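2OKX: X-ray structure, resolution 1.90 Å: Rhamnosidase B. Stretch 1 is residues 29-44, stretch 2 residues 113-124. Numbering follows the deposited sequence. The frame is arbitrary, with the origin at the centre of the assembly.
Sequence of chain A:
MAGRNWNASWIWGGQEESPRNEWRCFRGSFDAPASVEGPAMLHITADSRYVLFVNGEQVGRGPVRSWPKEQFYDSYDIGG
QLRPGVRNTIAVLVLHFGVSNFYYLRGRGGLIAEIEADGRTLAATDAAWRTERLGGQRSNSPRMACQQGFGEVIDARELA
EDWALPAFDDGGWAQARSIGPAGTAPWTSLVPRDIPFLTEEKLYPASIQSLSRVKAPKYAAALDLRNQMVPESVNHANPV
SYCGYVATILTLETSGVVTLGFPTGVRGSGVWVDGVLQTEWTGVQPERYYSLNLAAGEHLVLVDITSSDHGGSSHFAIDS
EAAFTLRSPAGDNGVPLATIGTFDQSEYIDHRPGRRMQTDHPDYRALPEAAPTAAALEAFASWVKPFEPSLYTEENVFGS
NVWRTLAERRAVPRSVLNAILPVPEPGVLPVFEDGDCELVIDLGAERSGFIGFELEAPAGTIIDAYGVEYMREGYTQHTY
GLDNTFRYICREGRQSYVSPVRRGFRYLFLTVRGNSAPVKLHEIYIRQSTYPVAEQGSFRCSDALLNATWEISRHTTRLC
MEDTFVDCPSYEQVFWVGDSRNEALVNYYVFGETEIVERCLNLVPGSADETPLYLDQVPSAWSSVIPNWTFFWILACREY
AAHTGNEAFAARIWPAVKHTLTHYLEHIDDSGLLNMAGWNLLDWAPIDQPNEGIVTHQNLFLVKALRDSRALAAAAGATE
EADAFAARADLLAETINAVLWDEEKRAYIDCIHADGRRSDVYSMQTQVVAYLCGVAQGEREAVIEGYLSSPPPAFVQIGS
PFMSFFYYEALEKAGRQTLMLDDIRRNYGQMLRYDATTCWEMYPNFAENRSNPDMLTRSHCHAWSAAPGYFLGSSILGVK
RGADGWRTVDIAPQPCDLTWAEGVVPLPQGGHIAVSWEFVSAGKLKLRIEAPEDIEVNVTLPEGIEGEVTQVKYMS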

# COMPACT_ATOMS: atom_id res chain seq x y z
N SER A 29 5.91 5.97 -35.06
CA SER A 29 7.24 6.06 -35.65
C SER A 29 7.49 7.44 -36.22
O SER A 29 6.55 8.21 -36.45
CB SER A 29 7.41 5.02 -36.76
OG SER A 29 7.32 3.70 -36.24
N PHE A 30 8.76 7.76 -36.43
CA PHE A 30 9.15 9.04 -36.98
C PHE A 30 10.60 8.97 -37.43
O PHE A 30 11.37 8.14 -36.95
CB PHE A 30 8.99 10.16 -35.94
CG PHE A 30 9.95 10.05 -34.78
CD1 PHE A 30 9.74 9.11 -33.77
CD2 PHE A 30 11.06 10.88 -34.71
CE1 PHE A 30 10.63 9.00 -32.71
CE2 PHE A 30 11.96 10.78 -33.64
CZ PHE A 30 11.74 9.84 -32.64
N ASP A 31 10.97 9.85 -38.35
CA ASP A 31 12.33 9.90 -38.85
C ASP A 31 13.08 10.95 -38.04
O ASP A 31 12.72 12.13 -38.06
CB ASP A 31 12.33 10.26 -40.33
CG ASP A 31 11.57 9.24 -41.17
OD1 ASP A 31 11.43 9.46 -42.39
OD2 ASP A 31 11.13 8.22 -40.61
N ALA A 32 14.12 10.52 -37.33
CA ALA A 32 14.91 11.43 -36.52
C ALA A 32 15.98 12.11 -37.37
O ALA A 32 16.60 11.48 -38.23
CB ALA A 32 15.56 10.68 -35.37
N PRO A 33 16.22 13.41 -37.13
CA PRO A 33 17.23 14.15 -37.89
C PRO A 33 18.61 13.50 -37.82
O PRO A 33 18.88 12.69 -36.93
CB PRO A 33 17.20 15.53 -37.24
CG PRO A 33 16.80 15.23 -35.83
CD PRO A 33 15.70 14.22 -36.03
N ALA A 34 19.48 13.86 -38.76
CA ALA A 34 20.84 13.32 -38.80
C ALA A 34 21.60 13.74 -37.55
O ALA A 34 22.53 13.06 -37.11
CB ALA A 34 21.56 13.82 -40.04
N SER A 35 21.20 14.87 -36.97
CA SER A 35 21.84 15.38 -35.77
C SER A 35 20.90 16.30 -35.00
O SER A 35 20.06 16.98 -35.58
CB SER A 35 23.12 16.14 -36.13
OG SER A 35 22.85 17.27 -36.93
N VAL A 36 21.05 16.31 -33.68
CA VAL A 36 20.23 17.15 -32.81
C VAL A 36 21.12 17.77 -31.73
O VAL A 36 21.82 17.06 -31.01
CB VAL A 36 19.10 16.33 -32.15
CG1 VAL A 36 19.67 15.09 -31.47
CG2 VAL A 36 18.35 17.19 -31.14
N GLU A 37 21.09 19.09 -31.64
CA GLU A 37 21.90 19.81 -30.66
C GLU A 37 21.47 19.51 -29.23
O GLU A 37 22.09 18.72 -28.53
CB GLU A 37 21.83 21.32 -30.92
CG GLU A 37 22.35 21.73 -32.29
CD GLU A 37 23.83 21.48 -32.46
OE1 GLU A 37 24.34 21.67 -33.58
OE2 GLU A 37 24.49 21.08 -31.47
N GLY A 38 20.39 20.17 -28.80
CA GLY A 38 19.90 19.97 -27.45
C GLY A 38 19.43 18.55 -27.21
O GLY A 38 19.48 17.72 -28.12
N PRO A 39 18.97 18.24 -25.99
CA PRO A 39 18.49 16.89 -25.66
C PRO A 39 17.12 16.59 -26.26
O PRO A 39 16.26 17.47 -26.33
CB PRO A 39 18.45 16.91 -24.13
CG PRO A 39 18.03 18.32 -23.86
CD PRO A 39 18.90 19.12 -24.81
N ALA A 40 16.94 15.36 -26.70
CA ALA A 40 15.67 14.94 -27.27
C ALA A 40 14.81 14.49 -26.09
O ALA A 40 15.05 13.42 -25.51
CB ALA A 40 15.88 13.80 -28.25
N MET A 41 13.83 15.31 -25.72
CA MET A 41 12.96 15.00 -24.60
C MET A 41 11.64 14.36 -25.04
O MET A 41 11.05 14.74 -26.05
CB MET A 41 12.64 16.27 -23.81
CG MET A 41 13.86 16.98 -23.23
SD MET A 41 14.86 15.90 -22.17
CE MET A 41 13.80 15.78 -20.71
N LEU A 42 11.20 13.37 -24.26
CA LEU A 42 9.95 12.68 -24.53
C LEU A 42 9.06 12.92 -23.32
O LEU A 42 9.32 12.41 -22.23
CB LEU A 42 10.19 11.18 -24.73
CG LEU A 42 9.02 10.36 -25.29
CD1 LEU A 42 9.53 9.00 -25.76
CD2 LEU A 42 7.95 10.19 -24.22
N HIS A 43 8.02 13.73 -23.52
CA HIS A 43 7.07 14.07 -22.46
C HIS A 43 5.87 13.15 -22.59
O HIS A 43 5.30 13.01 -23.67
CB HIS A 43 6.65 15.53 -22.63
CG HIS A 43 7.80 16.47 -22.76
ND1 HIS A 43 8.57 16.86 -21.68
CD2 HIS A 43 8.32 17.10 -23.84
CE1 HIS A 43 9.51 17.69 -22.10
NE2 HIS A 43 9.38 17.85 -23.40
N ILE A 44 5.47 12.53 -21.49
CA ILE A 44 4.37 11.58 -21.53
C ILE A 44 3.59 11.39 -20.24
O ILE A 44 4.12 11.58 -19.13
CB ILE A 44 4.91 10.20 -21.98
CG1 ILE A 44 3.80 9.14 -21.95
CG2 ILE A 44 6.05 9.77 -21.05
CD1 ILE A 44 4.26 7.76 -22.40
N ALA A 113 1.78 11.66 -25.70
CA ALA A 113 3.23 11.71 -25.69
C ALA A 113 3.76 12.57 -26.82
O ALA A 113 3.18 12.62 -27.90
CB ALA A 113 3.80 10.31 -25.79
N GLU A 114 4.88 13.24 -26.57
CA GLU A 114 5.48 14.11 -27.57
C GLU A 114 6.99 14.15 -27.41
O GLU A 114 7.50 14.32 -26.30
CB GLU A 114 4.91 15.52 -27.43
CG GLU A 114 5.28 16.47 -28.55
CD GLU A 114 4.85 17.89 -28.26
OE1 GLU A 114 3.72 18.08 -27.77
OE2 GLU A 114 5.64 18.83 -28.53
N ILE A 115 7.71 13.99 -28.52
CA ILE A 115 9.16 14.05 -28.52
C ILE A 115 9.56 15.41 -29.06
O ILE A 115 9.15 15.79 -30.15
CB ILE A 115 9.78 12.95 -29.40
CG1 ILE A 115 9.45 11.57 -28.83
CG2 ILE A 115 11.29 13.14 -29.48
CD1 ILE A 115 10.04 10.43 -29.61
N GLU A 116 10.34 16.15 -28.27
CA GLU A 116 10.77 17.48 -28.66
C GLU A 116 12.28 17.63 -28.57
O GLU A 116 12.91 17.11 -27.65
CB GLU A 116 10.08 18.52 -27.77
CG GLU A 116 10.49 19.96 -28.04
CD GLU A 116 9.71 20.96 -27.21
OE1 GLU A 116 9.78 20.89 -25.96
OE2 GLU A 116 9.02 21.82 -27.80
N ALA A 117 12.85 18.35 -29.53
CA ALA A 117 14.28 18.59 -29.57
C ALA A 117 14.56 19.88 -30.32
O ALA A 117 14.09 20.07 -31.45
CB ALA A 117 14.98 17.42 -30.25
N ASP A 118 15.32 20.77 -29.69
CA ASP A 118 15.66 22.04 -30.31
C ASP A 118 14.40 22.84 -30.64
O ASP A 118 14.29 23.44 -31.71
CB ASP A 118 16.48 21.80 -31.58
CG ASP A 118 17.78 21.06 -31.30
OD1 ASP A 118 18.41 20.57 -32.26
OD2 ASP A 118 18.17 20.98 -30.12
N GLY A 119 13.45 22.82 -29.70
CA GLY A 119 12.21 23.55 -29.88
C GLY A 119 11.31 23.01 -30.97
O GLY A 119 10.28 23.61 -31.29
N ARG A 120 11.68 21.87 -31.55
CA ARG A 120 10.89 21.26 -32.61
C ARG A 120 10.28 19.94 -32.18
O ARG A 120 10.92 19.14 -31.48
CB ARG A 120 11.77 21.04 -33.85
CG ARG A 120 12.18 22.31 -34.57
CD ARG A 120 13.37 22.07 -35.49
NE ARG A 120 13.20 20.91 -36.36
CZ ARG A 120 12.23 20.78 -37.26
NH1 ARG A 120 12.16 19.68 -38.00
NH2 ARG A 120 11.33 21.75 -37.43
N THR A 121 9.04 19.70 -32.59
CA THR A 121 8.35 18.46 -32.26
C THR A 121 8.77 17.41 -33.29
O THR A 121 8.56 17.58 -34.48
CB THR A 121 6.82 18.64 -32.34
OG1 THR A 121 6.40 19.57 -31.33
CG2 THR A 121 6.11 17.31 -32.12
N LEU A 122 9.38 16.33 -32.81
CA LEU A 122 9.84 15.27 -33.70
C LEU A 122 8.79 14.17 -33.84
O LEU A 122 8.76 13.44 -34.82
CB LEU A 122 11.14 14.66 -33.17
CG LEU A 122 12.26 15.64 -32.82
CD1 LEU A 122 13.45 14.87 -32.26
CD2 LEU A 122 12.66 16.44 -34.06
N ALA A 123 7.92 14.07 -32.84
CA ALA A 123 6.87 13.06 -32.84
C ALA A 123 5.80 13.46 -31.84
O ALA A 123 6.08 14.17 -30.87
CB ALA A 123 7.44 11.70 -32.49
N ALA A 124 4.57 13.02 -32.09
CA ALA A 124 3.46 13.34 -31.20
C ALA A 124 2.31 12.37 -31.42
O ALA A 124 2.02 11.98 -32.55
CB ALA A 124 3.00 14.78 -31.45
O HOH W 1 16.71 20.00 -27.51
O HOH W 2 11.32 19.40 -24.66

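Met-41 to Ile-44 of rhamnosidase B pair antiparallel with Glu-116 to Ala-113, the strand directions 159° apart, and the contact between the two stretches buries 789 Å² in all. Two hydrogen-bonded pairs make the ladder. Met-41 N donates to Glu-116 O (2.8 Å) and Glu-116 N to Met-41 O (2.7 Å); His-43 N donates to Glu-114 O (2.9 Å) and Glu-114 N to His-43 O (2.9 Å). All four amides and all four carbonyls are thus satisfied across the seam. The carbonyls also receive CA-H...O contacts, as from Ile-115 CA to Met-41 O (3.2 Å) and from Ala-113 CA to His-43 O (3.2 Å).

The intervening pairs, Leu-42 with Ile-115 and Ile-44 with Ala-113, approach to 4.3 Å between CA atoms and put apolar side chains on one face of the sheet: Leu-42 CG lies 3.8 Å from Ile-115 CG1, and Ile-44 CB 4.0 Å from Ala-113 CB. Ile-115 N points to the other neighbour and donates to Ala-123 O (2.9 Å) within the hairpin that stretch 2 forms.

The face bearing Met-41, His-43, Glu-114 and Glu-116 is more polar. His-43 NE2 and Glu-116 OE1 stand 4.0 Å apart and are bridged by a water, 2.8 Å from His-43 NE2 and 2.5 Å from Glu-116 OE1, to which it donates. Glu-114, buried despite its charge, accepts at OE2 from Thr-121 OG1 (3.0 Å) and has further partners elsewhere in the structure.

At the hairpin's type I' turn, Asp-118 grips the loop before strand 41-44. Its carboxylate takes two consecutive backbone amides, OD1 accepting from Glu-37 N (3.1 Å) and OD2 from Gly-38 N (2.7 Å), a fork for which a short acidic side chain is well suited. A CB on Gly-38 would lie about 3.0 Å from Asp-118 OD2, too tight, so glycine fits here. A second water accepts from Asp-118 N (2.7 Å) and lies 2.8 Å from Pro-39 O, linking the backbones beside the fork. Val-36 CG2 and Ala-117 CB pack at 3.5 Å alongside.

Phe-30, with chi1 near 67° (p), supplies the largest area covered on its stretch. Ala-123 CB sits over one face of its ring, 4.0 Å from the centroid, in a CH-pi contact. Ile-115 CD1 reaches to 3.5 Å from Phe-30 CE1, and Leu-122 CB lies 4.0 Å from Phe-30 CE2. Pro-33 CD, 4.2 Å from Leu-122 CD2, extends this apolar patch.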